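Long-range contacts in dnab-like replicative helicase (Bacillus phage SPP1, PDB 3BH0), which probably hydrolyses ATP to drive 5'-3' unwinding of double-stranded DNA during phage replication, the chain here being its RecA-like ATPase domain: residues Val51-Phe55 with Lys87-Met92; Asp97-Ser103 with Asn153-Lys159. One frame throughout, in Å; residues are numbered along the deposited sequence.

Interaction 1 (Val51-Phe55 with Lys87-Met92); sequences VPSGF and KQAKNM
In this P-loop NTPase domain, helix 81-93, which follows a probable Walker A loop, is covered near its C-terminal end by the irregular segment 51-55 leading into helix 56-62. Within 87-92, Asn91 N hydrogen-bonds Lys87 O (3.0 Å) and Met92 N hydrogen-bonds Gln88 O (2.9 Å). The nearest CA pairs are Pro52-Met92 (6.1 Å), Ser53-Gln88 (5.1 Å) and Gly54-Asn91 (5.3 Å).

The polar contacts centre on Ser53 (phi/psi -67/-30). Its carbonyl O accepts from Asn91 ND2 (3.0 Å, 158°), aimed at the loop by the m rotamer of Asn91. Its side chain, in the p rotamer, closes an ST turn: Ser53 OG accepts from Phe55 N at 3.2 Å, and also hydrogen-bonds Asp59. Gly54, at 97/-2, suits the turn because a beta carbon would strike both Asn91 ND2 and the preceding carbonyl.

Apolar packing flanks this bond. Met92 CG lies 3.6 Å from Val51 CG1 and 3.1 Å from Pro52 O, and Met92 CE 4.2 Å from Ser53 CA, a reach that suits a long, unbranched chain. Phe55, N-cap of helix 56-62 with chi1 m, brings its ring up against helix 81-93: Phe55 CZ is 3.3 Å from Lys87 CG and Phe55 CE2 3.5 Å from Gln88 CG. Lys87 lends its aliphatic part while NZ hydrogen-bonds Asn304. Over one face of the ring sits Asn91 ND2, 4.3 Å from Phe55 CE1.

Interaction 2 (Asp97-Ser103 with Asn153-Lys159); sequences DVVNLHS and NINIFDK
Strands 98-103 and 154-157 pair in parallel at the edge of the RecA-like sheet, strand 154-157 being outermost within the chain. Their axes approach to 4.6 Å and cross at -22°; the backbones of both strands are extended, and paired CA atoms run from Val98-Asn153 (4.9 Å) to Ser103-Asp158 (4.8 Å).

Asp97 O receives a weak hydrogen bond from Asn153 ND2 (3.3 Å); the CA-to-CB bond of Asp97 points away from the partner strand, and its carboxylate forms a salt bridge with Arg182. Val98 makes its backbone hydrogen bonds on the other side, with Arg182 and Ile184, where strand 183-188 begins. Val99 N donates to Asn153 O (2.7 Å) and Val99 O accepts from Asn155 N (2.7 Å), the alternation expected of parallel strands; its branched side chain, suited to a strand, packs CB to CD1 of Ile154 at 4.1 Å. Asn100 lies on the other face, its CG 3.9 Å from Phe157 CE2. Leu101 repeats the pattern, its N bonding Asn155 O (2.8 Å) and its O accepting from Phe157 N (2.7 Å), and its CD2 lies 4.2 Å from Ile156 CG1. Ile156, beside Leu101, also meets helix 108-119. His102, chi1 m like Phe157, shares the Asn100 face, and its side chain touches Ile167 and Lys170 of helix 164-176. The two rings are nearly parallel (8°) but slid apart, centroids at 4.8 Å, so they barely overlap. At Ser103, N donates to Phe157 O (2.9 Å) while the hydroxyl bonds Met106 O; Ser103 O makes a CA-H...O contact with Asp158 CA at 3.2 Å.

Both segments of interaction 1 come before those of interaction 2 in the chain; their centres lie about 14 Å apart, and helix 81-93 is followed, after a short turn, by strand 98-103. At that junction Met92 O and Asp97 N, 3.2 Å apart, probably form a hydrogen bond. Ala89 O of the helix packs against the face bearing Val99 and Ile154, at 3.3 Å from Val99 CG2 and 3.4 Å from Ile154 CD1. The loop also touches the turn, Val51 CG1 lying 3.5 Å from Asp97 OD2. Within the one DnaB C-terminal domain, interaction 1 covers the helix with the loop, while interaction 2 adds the edge strand to the sheet on which that helix packs.

Interaction 1 (Val51-Phe55 with Lys87-Met92)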
loop_
_atom_site.group_PDB
_atom_site.type_symbol
_atom_site.label_atom_id
_atom_site.label_comp_id
_atom_site.label_asym_id
_atom_site.label_seq_id
_atom_site.Cartn_x
_atom_site.Cartn_y
_atom_site.Cartn_z
ATOM N N VAL A 51 0.497 -12.230 -2.830
ATOM C CA VAL A 51 1.594 -11.284 -2.831
ATOM C C VAL A 51 1.852 -10.850 -1.399
ATOM O O VAL A 51 0.926 -10.407 -0.707
ATOM C CB VAL A 51 1.248 -10.025 -3.656
ATOM C CG1 VAL A 51 2.471 -9.153 -3.815
ATOM C CG2 VAL A 51 0.675 -10.396 -5.016
ATOM N N PRO A 52 3.112 -10.970 -0.944
ATOM C CA PRO A 52 3.418 -10.561 0.430
ATOM C C PRO A 52 3.580 -9.035 0.570
ATOM O O PRO A 52 4.168 -8.380 -0.302
ATOM C CB PRO A 52 4.750 -11.265 0.711
ATOM C CG PRO A 52 5.414 -11.366 -0.640
ATOM C CD PRO A 52 4.307 -11.471 -1.660
ATOM N N SER A 53 3.046 -8.490 1.658
ATOM C CA SER A 53 3.380 -7.139 2.113
ATOM C C SER A 53 4.836 -7.096 2.574
ATOM O O SER A 53 5.491 -6.064 2.464
ATOM C CB SER A 53 2.494 -6.767 3.284
ATOM O OG SER A 53 2.694 -7.680 4.344
ATOM N N GLY A 54 5.326 -8.230 3.086
ATOM C CA GLY A 54 6.685 -8.365 3.593
ATOM C C GLY A 54 6.720 -8.198 5.103
ATOM O O GLY A 54 7.776 -8.290 5.736
ATOM N N PHE A 55 5.552 -7.925 5.676
ATOM C CA PHE A 55 5.408 -7.862 7.105
ATOM C C PHE A 55 4.832 -9.192 7.553
ATOM O O PHE A 55 3.630 -9.467 7.413
ATOM C CB PHE A 55 4.570 -6.652 7.534
ATOM C CG PHE A 55 5.089 -5.342 6.996
ATOM C CD1 PHE A 55 6.379 -4.911 7.298
ATOM C CD2 PHE A 55 4.304 -4.549 6.173
ATOM C CE1 PHE A 55 6.872 -3.708 6.786
ATOM C CE2 PHE A 55 4.795 -3.335 5.665
ATOM C CZ PHE A 55 6.074 -2.926 5.974
ATOM N N LYS A 87 7.495 0.857 1.618
ATOM C CA LYS A 87 8.172 -0.296 2.189
ATOM C C LYS A 87 7.598 -1.540 1.513
ATOM O O LYS A 87 8.324 -2.288 0.864
ATOM C CB LYS A 87 8.012 -0.296 3.707
ATOM C CG LYS A 87 8.652 -1.455 4.430
ATOM C CD LYS A 87 10.148 -1.498 4.238
ATOM C CE LYS A 87 10.702 -2.794 4.813
ATOM N NZ LYS A 87 12.188 -2.762 4.781
ATOM N N GLN A 88 6.281 -1.703 1.626
ATOM C CA GLN A 88 5.520 -2.726 0.909
ATOM C C GLN A 88 5.855 -2.816 -0.571
ATOM O O GLN A 88 6.124 -3.905 -1.072
ATOM C CB GLN A 88 4.014 -2.515 1.077
ATOM C CG GLN A 88 3.521 -2.778 2.476
ATOM C CD GLN A 88 2.071 -3.211 2.537
ATOM O OE1 GLN A 88 1.343 -2.830 3.454
ATOM N NE2 GLN A 88 1.639 -4.010 1.571
ATOM N N ALA A 89 5.845 -1.684 -1.269
ATOM C CA ALA A 89 6.132 -1.683 -2.700
ATOM C C ALA A 89 7.442 -2.402 -3.008
ATOM O O ALA A 89 7.521 -3.191 -3.947
ATOM C CB ALA A 89 6.160 -0.266 -3.249
ATOM N N LYS A 90 8.465 -2.142 -2.201
ATOM C CA LYS A 90 9.782 -2.694 -2.460
ATOM C C LYS A 90 9.836 -4.164 -2.082
ATOM O O LYS A 90 10.484 -4.948 -2.771
ATOM C CB LYS A 90 10.855 -1.886 -1.731
ATOM C CG LYS A 90 12.246 -1.946 -2.390
ATOM C CD LYS A 90 13.166 -2.850 -1.604
ATOM C CE LYS A 90 14.499 -3.057 -2.306
ATOM N NZ LYS A 90 15.419 -3.779 -1.350
ATOM N N ASN A 91 9.146 -4.521 -0.999
ATOM C CA ASN A 91 9.007 -5.901 -0.544
ATOM C C ASN A 91 8.330 -6.817 -1.558
ATOM O O ASN A 91 8.723 -7.973 -1.727
ATOM C CB ASN A 91 8.202 -5.936 0.749
ATOM C CG ASN A 91 9.031 -5.605 1.955
ATOM O OD1 ASN A 91 10.257 -5.511 1.878
ATOM N ND2 ASN A 91 8.369 -5.440 3.092
ATOM N N MET A 92 7.294 -6.296 -2.207
ATOM C CA MET A 92 6.613 -6.998 -3.293
ATOM C C MET A 92 7.474 -7.075 -4.537
ATOM O O MET A 92 7.459 -8.087 -5.233
ATOM C CB MET A 92 5.314 -6.295 -3.647
ATOM C CG MET A 92 4.315 -6.296 -2.538
ATOM S SD MET A 92 2.959 -5.223 -2.959
ATOM C CE MET A 92 2.107 -5.288 -1.409
#

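Interaction 2 (Asp97-Ser103 with Asn153-Lys159)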
loop_
_atom_site.group_PDB
_atom_site.type_symbol
_atom_site.label_atom_id
_atom_site.label_comp_id
_atom_site.label_asym_id
_atom_site.label_seq_id
_atom_site.Cartn_x
_atom_site.Cartn_y
_atom_site.Cartn_z
ATOM N N ASP A 97 7.344 -9.553 -8.079
ATOM C CA ASP A 97 6.051 -9.067 -8.524
ATOM C C ASP A 97 6.274 -7.661 -9.061
ATOM O O ASP A 97 7.319 -7.050 -8.778
ATOM C CB ASP A 97 5.045 -9.083 -7.374
ATOM C CG ASP A 97 4.732 -10.494 -6.895
ATOM O OD1 ASP A 97 4.294 -11.315 -7.729
ATOM O OD2 ASP A 97 4.925 -10.786 -5.691
ATOM N N VAL A 98 5.314 -7.168 -9.847
ATOM C CA VAL A 98 5.405 -5.865 -10.504
ATOM C C VAL A 98 4.545 -4.828 -9.776
ATOM O O VAL A 98 3.343 -5.021 -9.603
ATOM C CB VAL A 98 4.974 -5.960 -11.996
ATOM C CG1 VAL A 98 5.044 -4.597 -12.692
ATOM C CG2 VAL A 98 5.836 -6.971 -12.738
ATOM N N VAL A 99 5.174 -3.732 -9.357
ATOM C CA VAL A 99 4.482 -2.660 -8.647
ATOM C C VAL A 99 4.342 -1.396 -9.501
ATOM O O VAL A 99 5.329 -0.831 -9.950
ATOM C CB VAL A 99 5.167 -2.321 -7.298
ATOM C CG1 VAL A 99 4.327 -1.305 -6.515
ATOM C CG2 VAL A 99 5.389 -3.587 -6.460
ATOM N N ASN A 100 3.099 -0.980 -9.729
ATOM C CA ASN A 100 2.788 0.270 -10.391
ATOM C C ASN A 100 2.362 1.274 -9.327
ATOM O O ASN A 100 1.290 1.156 -8.737
ATOM C CB ASN A 100 1.638 0.089 -11.379
ATOM C CG ASN A 100 2.087 -0.389 -12.758
ATOM O OD1 ASN A 100 3.256 -0.691 -12.985
ATOM N ND2 ASN A 100 1.136 -0.448 -13.691
ATOM N N LEU A 101 3.212 2.258 -9.078
ATOM C CA LEU A 101 2.908 3.282 -8.093
ATOM C C LEU A 101 2.374 4.521 -8.779
ATOM O O LEU A 101 3.074 5.155 -9.572
ATOM C CB LEU A 101 4.131 3.610 -7.244
ATOM C CG LEU A 101 4.072 4.916 -6.445
ATOM C CD1 LEU A 101 2.937 4.957 -5.388
ATOM C CD2 LEU A 101 5.442 5.207 -5.818
ATOM N N HIS A 102 1.124 4.847 -8.478
ATOM C CA HIS A 102 0.503 6.035 -9.010
ATOM C C HIS A 102 0.566 7.116 -7.940
ATOM O O HIS A 102 -0.195 7.109 -6.967
ATOM C CB HIS A 102 -0.914 5.735 -9.490
ATOM C CG HIS A 102 -0.950 4.866 -10.707
ATOM N ND1 HIS A 102 -0.757 3.500 -10.656
ATOM C CD2 HIS A 102 -1.123 5.170 -12.015
ATOM C CE1 HIS A 102 -0.809 3.003 -11.879
ATOM N NE2 HIS A 102 -1.036 3.995 -12.721
ATOM N N SER A 103 1.533 8.017 -8.111
ATOM C CA SER A 103 1.827 9.008 -7.095
ATOM C C SER A 103 1.392 10.401 -7.528
ATOM O O SER A 103 2.020 11.055 -8.348
ATOM C CB SER A 103 3.295 8.938 -6.678
ATOM O OG SER A 103 4.077 9.879 -7.349
ATOM N N ASN A 153 11.083 -3.925 -9.834
ATOM C CA ASN A 153 9.886 -3.882 -10.670
ATOM C C ASN A 153 8.906 -2.817 -10.159
ATOM O O ASN A 153 7.707 -3.063 -9.984
ATOM C CB ASN A 153 9.241 -5.270 -10.716
ATOM C CG ASN A 153 10.267 -6.373 -10.844
ATOM O OD1 ASN A 153 10.931 -6.491 -11.870
ATOM N ND2 ASN A 153 10.429 -7.165 -9.785
ATOM N N ILE A 154 9.454 -1.636 -9.910
ATOM C CA ILE A 154 8.698 -0.523 -9.409
ATOM C C ILE A 154 8.549 0.409 -10.581
ATOM O O ILE A 154 9.536 0.894 -11.120
ATOM C CB ILE A 154 9.441 0.208 -8.262
ATOM C CG1 ILE A 154 9.801 -0.753 -7.126
ATOM C CG2 ILE A 154 8.622 1.409 -7.739
ATOM C CD1 ILE A 154 8.758 -0.866 -6.046
ATOM N N ASN A 155 7.318 0.628 -11.006
ATOM C CA ASN A 155 7.031 1.675 -11.964
ATOM C C ASN A 155 6.380 2.783 -11.200
ATOM O O ASN A 155 5.719 2.528 -10.182
ATOM C CB ASN A 155 6.069 1.203 -13.053
ATOM C CG ASN A 155 6.669 0.135 -13.935
ATOM O OD1 ASN A 155 6.402 -1.068 -13.755
ATOM N ND2 ASN A 155 7.503 0.558 -14.886
ATOM N N ILE A 156 6.565 4.007 -11.683
ATOM C CA ILE A 156 5.963 5.162 -11.047
ATOM C C ILE A 156 5.237 6.011 -12.078
ATOM O O ILE A 156 5.806 6.350 -13.111
ATOM C CB ILE A 156 6.988 6.015 -10.264
ATOM C CG1 ILE A 156 7.776 5.138 -9.276
ATOM C CG2 ILE A 156 6.268 7.157 -9.534
ATOM C CD1 ILE A 156 8.904 5.859 -8.501
ATOM N N PHE A 157 3.982 6.356 -11.780
ATOM C CA PHE A 157 3.208 7.260 -12.615
ATOM C C PHE A 157 2.840 8.498 -11.808
ATOM O O PHE A 157 1.942 8.459 -10.964
ATOM C CB PHE A 157 1.942 6.564 -13.152
ATOM C CG PHE A 157 2.225 5.407 -14.090
ATOM C CD1 PHE A 157 2.107 5.571 -15.467
ATOM C CD2 PHE A 157 2.602 4.158 -13.592
ATOM C CE1 PHE A 157 2.369 4.520 -16.326
ATOM C CE2 PHE A 157 2.849 3.084 -14.458
ATOM C CZ PHE A 157 2.727 3.272 -15.832
ATOM N N ASP A 158 3.527 9.596 -12.090
ATOM C CA ASP A 158 3.475 10.773 -11.231
ATOM C C ASP A 158 2.622 11.936 -11.738
ATOM O O ASP A 158 2.682 13.019 -11.183
ATOM C CB ASP A 158 4.904 11.253 -10.884
ATOM C CG ASP A 158 5.581 12.006 -12.029
ATOM O OD1 ASP A 158 4.992 12.095 -13.134
ATOM O OD2 ASP A 158 6.710 12.517 -11.810
ATOM N N LYS A 159 1.828 11.710 -12.778
ATOM C CA LYS A 159 0.919 12.740 -13.298
ATOM C C LYS A 159 -0.069 13.218 -12.239
ATOM O O LYS A 159 -0.712 12.408 -11.554
ATOM C CB LYS A 159 0.166 12.217 -14.510
ATOM C CG LYS A 159 -0.437 13.307 -15.351
ATOM C CD LYS A 159 -1.361 12.734 -16.406
ATOM C CE LYS A 159 -1.918 13.855 -17.256
ATOM N NZ LYS A 159 -3.390 13.680 -17.407
#